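Long-range contacts in L protein (CAS virus, PDB 5MV0), which is the arenavirus polymerase, whose N-terminal domain described here is probably the endonuclease that cuts capped host RNA for cap-snatching: residues Ser19-Leu24 / Asn150-Glu155; Thr98-Glu103 / Asn139-Ser144. One frame throughout, in Å; residues are numbered along the deposited sequence.

Contact 1. Residues Ser19-Leu24 / Asn150-Glu155; sequences SIEPDL and NGNVPE
I20 and P154 meet tip to tip, with I20 CD1 3.7 Å from P154 CD. The end of the isoleucine is extended (chi2 171°), which carries CD1 out to the proline ring. The other branch, CG2, touches the backbone, 3.6 Å from N152 O. V153 adds CG2, which lies 3.8 Å from E21 CG. This is the closer-packed, mostly apolar half of the contact. It forms where helix 4-20 ends, and E21 is the first residue past it.

The N152 side of the polar half is open to solvent; the E21 carboxylate it meets is buried. The side chain of N152 crosses that of E21 at about a right angle. N152 ND2 donates to E21 OE2 over 2.7 Å in a nearly straight bond (162°). The donor sits above the carboxylate plane, 37° out of it. R55 forms a salt bridge with E21 OE2 as well, so N152 and R55 both hold this oxygen. A water lies close to it and accepts from N152 N at 2.8 Å.

The loop is a type II' turn from N150 to V153, with G151 at positive phi. V153 N bonds to N150 O at 2.8 Å. N150 ND2 closes the turn from its side chain, 2.7 Å from V153 O.

P154 is the N-cap of helix 155-170. L157 and L158 of that helix touch I20 and V153. I17 of helix 4-20 also packs on V153, and R55 comes from helix 34-57. The contact thus joins the end of one helix to the start of another, beside a third.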
loop_
_atom_site.group_PDB
_atom_site.type_symbol
_atom_site.label_atom_id
_atom_site.label_comp_id
_atom_site.label_asym_id
_atom_site.label_seq_id
_atom_site.Cartn_x
_atom_site.Cartn_y
_atom_site.Cartn_z
ATOM N N SER B 19 -0.531 1.627 -1.789
ATOM C CA SER B 19 0.057 2.130 -0.547
ATOM C C SER B 19 -1.018 2.656 0.395
ATOM O O SER B 19 -0.926 2.484 1.621
ATOM C CB SER B 19 1.071 3.231 -0.858
ATOM O OG SER B 19 2.104 2.768 -1.733
ATOM N N ILE B 20 -2.031 3.323 -0.167
ATOM C CA ILE B 20 -3.097 3.937 0.625
ATOM C C ILE B 20 -4.029 2.877 1.205
ATOM O O ILE B 20 -4.489 3.000 2.346
ATOM C CB ILE B 20 -3.867 4.942 -0.249
ATOM C CG1 ILE B 20 -2.980 6.126 -0.624
ATOM C CG2 ILE B 20 -5.152 5.417 0.454
ATOM C CD1 ILE B 20 -3.602 7.064 -1.682
ATOM N N GLU B 21 -4.351 1.838 0.423
ATOM C CA GLU B 21 -5.257 0.758 0.837
ATOM C C GLU B 21 -4.587 -0.578 0.561
ATOM O O GLU B 21 -4.900 -1.252 -0.435
ATOM C CB GLU B 21 -6.601 0.822 0.101
ATOM C CG GLU B 21 -7.576 1.851 0.636
ATOM C CD GLU B 21 -8.290 1.403 1.914
ATOM O OE1 GLU B 21 -7.931 0.352 2.511
ATOM O OE2 GLU B 21 -9.236 2.110 2.303
ATOM N N PRO B 22 -3.660 -1.000 1.428
ATOM C CA PRO B 22 -2.858 -2.202 1.141
ATOM C C PRO B 22 -3.628 -3.508 1.173
ATOM O O PRO B 22 -3.079 -4.525 0.725
ATOM C CB PRO B 22 -1.779 -2.173 2.242
ATOM C CG PRO B 22 -1.708 -0.741 2.664
ATOM C CD PRO B 22 -3.138 -0.253 2.583
ATOM N N ASP B 23 -4.861 -3.537 1.689
ATOM C CA ASP B 23 -5.681 -4.737 1.525
ATOM C C ASP B 23 -5.900 -5.082 0.058
ATOM O O ASP B 23 -6.208 -6.234 -0.264
ATOM C CB ASP B 23 -7.042 -4.569 2.202
ATOM C CG ASP B 23 -6.956 -4.646 3.712
ATOM O OD1 ASP B 23 -5.957 -5.188 4.229
ATOM O OD2 ASP B 23 -7.894 -4.164 4.381
ATOM N N LEU B 24 -5.759 -4.106 -0.839
ATOM C CA LEU B 24 -5.926 -4.379 -2.259
ATOM C C LEU B 24 -4.704 -5.051 -2.874
ATOM O O LEU B 24 -4.810 -5.586 -3.988
ATOM C CB LEU B 24 -6.221 -3.074 -3.004
ATOM C CG LEU B 24 -7.499 -2.323 -2.620
ATOM C CD1 LEU B 24 -7.446 -0.894 -3.144
ATOM C CD2 LEU B 24 -8.697 -3.047 -3.188
ATOM N N ASN B 150 -14.947 5.489 -3.554
ATOM C CA ASN B 150 -13.498 5.567 -3.423
ATOM C C ASN B 150 -13.000 5.415 -1.988
ATOM O O ASN B 150 -11.828 5.067 -1.795
ATOM C CB ASN B 150 -12.995 6.873 -4.046
ATOM C CG ASN B 150 -13.596 8.097 -3.400
ATOM O OD1 ASN B 150 -14.792 8.350 -3.518
ATOM N ND2 ASN B 150 -12.754 8.899 -2.762
ATOM N N GLY B 151 -13.857 5.607 -0.981
ATOM C CA GLY B 151 -13.407 5.412 0.392
ATOM C C GLY B 151 -12.204 6.287 0.712
ATOM O O GLY B 151 -12.217 7.495 0.480
ATOM N N ASN B 152 -11.133 5.670 1.221
ATOM C CA ASN B 152 -9.909 6.399 1.534
ATOM C C ASN B 152 -9.065 6.728 0.307
ATOM O O ASN B 152 -8.077 7.455 0.440
ATOM C CB ASN B 152 -9.053 5.589 2.501
ATOM C CG ASN B 152 -9.771 5.278 3.784
ATOM O OD1 ASN B 152 -10.259 6.178 4.457
ATOM N ND2 ASN B 152 -9.878 3.991 4.110
ATOM N N VAL B 153 -9.392 6.195 -0.866
ATOM C CA VAL B 153 -8.590 6.470 -2.058
ATOM C C VAL B 153 -9.070 7.766 -2.697
ATOM O O VAL B 153 -10.266 7.895 -2.995
ATOM C CB VAL B 153 -8.654 5.313 -3.065
ATOM C CG1 VAL B 153 -7.774 5.638 -4.255
ATOM C CG2 VAL B 153 -8.214 4.023 -2.411
ATOM N N PRO B 154 -8.179 8.738 -2.930
ATOM C CA PRO B 154 -8.594 9.993 -3.574
ATOM C C PRO B 154 -9.255 9.735 -4.923
ATOM O O PRO B 154 -8.784 8.915 -5.718
ATOM C CB PRO B 154 -7.279 10.767 -3.740
ATOM C CG PRO B 154 -6.318 10.152 -2.749
ATOM C CD PRO B 154 -6.737 8.707 -2.609
ATOM N N GLU B 155 -10.346 10.465 -5.186
ATOM C CA GLU B 155 -11.102 10.238 -6.415
ATOM C C GLU B 155 -10.252 10.475 -7.655
ATOM O O GLU B 155 -10.480 9.837 -8.692
ATOM C CB GLU B 155 -12.348 11.127 -6.473
ATOM C CG GLU B 155 -13.282 10.688 -7.595
ATOM C CD GLU B 155 -14.513 11.559 -7.770
ATOM O OE1 GLU B 155 -14.693 12.533 -7.003
ATOM O OE2 GLU B 155 -15.301 11.257 -8.691
HETATM O O HOH W 1 -10.891 2.946 0.615
#

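Contact 2. Residues Thr98-Glu103 / Asn139-Ser144; sequences TIIVLE and NIIVIS
L102 and I141 pair in register on neighbouring parallel strands. The L102 side chain starts with CB, 4.1 Å from I141 O. CG is anti to the backbone N (chi1 163°) and stays near the same oxygen, with L102 CG 4.3 Å from I141 O. CD1 comes closer, 3.6 Å from I141 O. It also lies 4.1 Å from I143 CD1, so the tip of the leucine reaches the next residue on the same face, two positions along the strand. C53, C54 and L57 of helix 34-57 pack on this leucine.

I100 lies on the same face, its CG2 3.7 Å from I141 CD1. On the other face V101 and I140 run side by side and point the same way, with V101 CG2 3.8 Å from I140 CG1.

Five backbone bonds tie the strands, from N139 N to I99 O through to I143 N to E103 O. The strands are the two ends of a beta-alpha-beta crossover through helices 110-122 and 127-133.

Backbone bonds fix the strand position of E103: its N donates to I141 O at 2.8 Å, and its O accepts from I143 N at 2.8 Å. Its carboxylate leads away from strand 137-145, held at OE2 by K123 and Y124, and its side chain touches D88. D88, E103 and K123 together are consistent with the acidic and lysine cluster of the PD-(D/E)xK clan.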
loop_
_atom_site.group_PDB
_atom_site.type_symbol
_atom_site.label_atom_id
_atom_site.label_comp_id
_atom_site.label_asym_id
_atom_site.label_seq_id
_atom_site.Cartn_x
_atom_site.Cartn_y
_atom_site.Cartn_z
ATOM N N THR B 98 -28.669 -14.553 10.373
ATOM C CA THR B 98 -28.789 -13.757 9.159
ATOM C C THR B 98 -27.525 -13.909 8.323
ATOM O O THR B 98 -26.411 -13.876 8.860
ATOM C CB THR B 98 -29.029 -12.279 9.485
ATOM O OG1 THR B 98 -30.226 -12.145 10.262
ATOM C CG2 THR B 98 -29.179 -11.467 8.203
ATOM N N ILE B 99 -27.708 -14.107 7.021
ATOM C CA ILE B 99 -26.630 -14.072 6.040
ATOM C C ILE B 99 -26.872 -12.875 5.135
ATOM O O ILE B 99 -28.002 -12.653 4.687
ATOM C CB ILE B 99 -26.569 -15.371 5.218
ATOM C CG1 ILE B 99 -26.190 -16.550 6.122
ATOM C CG2 ILE B 99 -25.593 -15.219 4.043
ATOM C CD1 ILE B 99 -26.494 -17.912 5.510
ATOM N N ILE B 100 -25.822 -12.095 4.881
ATOM C CA ILE B 100 -25.869 -11.004 3.917
ATOM C C ILE B 100 -24.912 -11.337 2.776
ATOM O O ILE B 100 -23.821 -11.871 3.011
ATOM C CB ILE B 100 -25.505 -9.662 4.581
ATOM C CG1 ILE B 100 -26.468 -9.361 5.742
ATOM C CG2 ILE B 100 -25.531 -8.539 3.570
ATOM C CD1 ILE B 100 -26.025 -8.217 6.628
ATOM N N VAL B 101 -25.330 -11.062 1.542
ATOM C CA VAL B 101 -24.441 -11.143 0.388
ATOM C C VAL B 101 -24.547 -9.847 -0.403
ATOM O O VAL B 101 -25.614 -9.232 -0.496
ATOM C CB VAL B 101 -24.731 -12.353 -0.526
ATOM C CG1 VAL B 101 -24.378 -13.666 0.164
ATOM C CG2 VAL B 101 -26.186 -12.335 -1.005
ATOM N N LEU B 102 -23.420 -9.434 -0.978
ATOM C CA LEU B 102 -23.317 -8.187 -1.713
ATOM C C LEU B 102 -22.889 -8.469 -3.145
ATOM O O LEU B 102 -21.972 -9.265 -3.381
ATOM C CB LEU B 102 -22.307 -7.239 -1.043
ATOM C CG LEU B 102 -21.826 -6.091 -1.937
ATOM C CD1 LEU B 102 -22.932 -5.063 -2.119
ATOM C CD2 LEU B 102 -20.560 -5.463 -1.365
ATOM N N GLU B 103 -23.557 -7.816 -4.092
ATOM C CA GLU B 103 -23.118 -7.735 -5.484
ATOM C C GLU B 103 -22.948 -6.258 -5.808
ATOM O O GLU B 103 -23.925 -5.500 -5.804
ATOM C CB GLU B 103 -24.121 -8.391 -6.434
ATOM C CG GLU B 103 -24.314 -9.898 -6.223
ATOM C CD GLU B 103 -23.107 -10.715 -6.663
ATOM O OE1 GLU B 103 -22.194 -10.143 -7.304
ATOM O OE2 GLU B 103 -23.073 -11.928 -6.367
ATOM N N ASN B 139 -30.214 -11.850 3.063
ATOM C CA ASN B 139 -30.397 -10.518 2.504
ATOM C C ASN B 139 -29.400 -10.308 1.368
ATOM O O ASN B 139 -28.181 -10.284 1.585
ATOM C CB ASN B 139 -30.256 -9.461 3.596
ATOM C CG ASN B 139 -31.330 -9.592 4.671
ATOM O OD1 ASN B 139 -32.383 -10.198 4.446
ATOM N ND2 ASN B 139 -31.070 -9.016 5.839
ATOM N N ILE B 140 -29.925 -10.154 0.157
ATOM C CA ILE B 140 -29.120 -9.949 -1.041
ATOM C C ILE B 140 -29.082 -8.453 -1.304
ATOM O O ILE B 140 -30.103 -7.853 -1.650
ATOM C CB ILE B 140 -29.692 -10.699 -2.247
ATOM C CG1 ILE B 140 -29.832 -12.183 -1.939
ATOM C CG2 ILE B 140 -28.820 -10.473 -3.490
ATOM C CD1 ILE B 140 -30.863 -12.878 -2.818
ATOM N N ILE B 141 -27.914 -7.844 -1.139
ATOM C CA ILE B 141 -27.732 -6.424 -1.404
ATOM C C ILE B 141 -27.038 -6.288 -2.753
ATOM O O ILE B 141 -25.946 -6.829 -2.961
ATOM C CB ILE B 141 -26.937 -5.742 -0.279
ATOM C CG1 ILE B 141 -27.650 -5.981 1.055
ATOM C CG2 ILE B 141 -26.793 -4.241 -0.554
ATOM C CD1 ILE B 141 -26.953 -5.387 2.274
ATOM N N VAL B 142 -27.678 -5.584 -3.677
ATOM C CA VAL B 142 -27.179 -5.411 -5.034
ATOM C C VAL B 142 -27.064 -3.915 -5.286
ATOM O O VAL B 142 -28.068 -3.193 -5.234
ATOM C CB VAL B 142 -28.094 -6.093 -6.066
ATOM C CG1 VAL B 142 -27.539 -5.946 -7.481
ATOM C CG2 VAL B 142 -28.267 -7.560 -5.708
ATOM N N ILE B 143 -25.844 -3.451 -5.537
ATOM C CA ILE B 143 -25.544 -2.034 -5.715
ATOM C C ILE B 143 -24.881 -1.852 -7.071
ATOM O O ILE B 143 -23.892 -2.527 -7.376
ATOM C CB ILE B 143 -24.627 -1.512 -4.594
ATOM C CG1 ILE B 143 -25.354 -1.488 -3.254
ATOM C CG2 ILE B 143 -24.053 -0.119 -4.919
ATOM C CD1 ILE B 143 -24.383 -1.265 -2.086
ATOM N N SER B 144 -25.415 -0.942 -7.881
ATOM C CA SER B 144 -24.777 -0.563 -9.136
ATOM C C SER B 144 -24.814 0.951 -9.259
ATOM O O SER B 144 -25.895 1.541 -9.359
ATOM C CB SER B 144 -25.457 -1.222 -10.338
ATOM O OG SER B 144 -24.701 -1.004 -11.516
#

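Overall arrangement
Contact 2 is nested along the chain inside the loop closed by contact 1. Their centres are 22 Å apart, and their nearest atoms are about 11 Å apart, so they do not touch. The C-terminal end of helix 34-57 touches both contacts. The chain also connects them directly, since strand 137-145 leads into the loop that holds 150-155. Contact 2 supplies E103, which lies beside D88 and K123 in what is probably the nuclease site. Contact 1 lies apart from it and is approached by two other subunits. No other chain of the assembly touches contact 2.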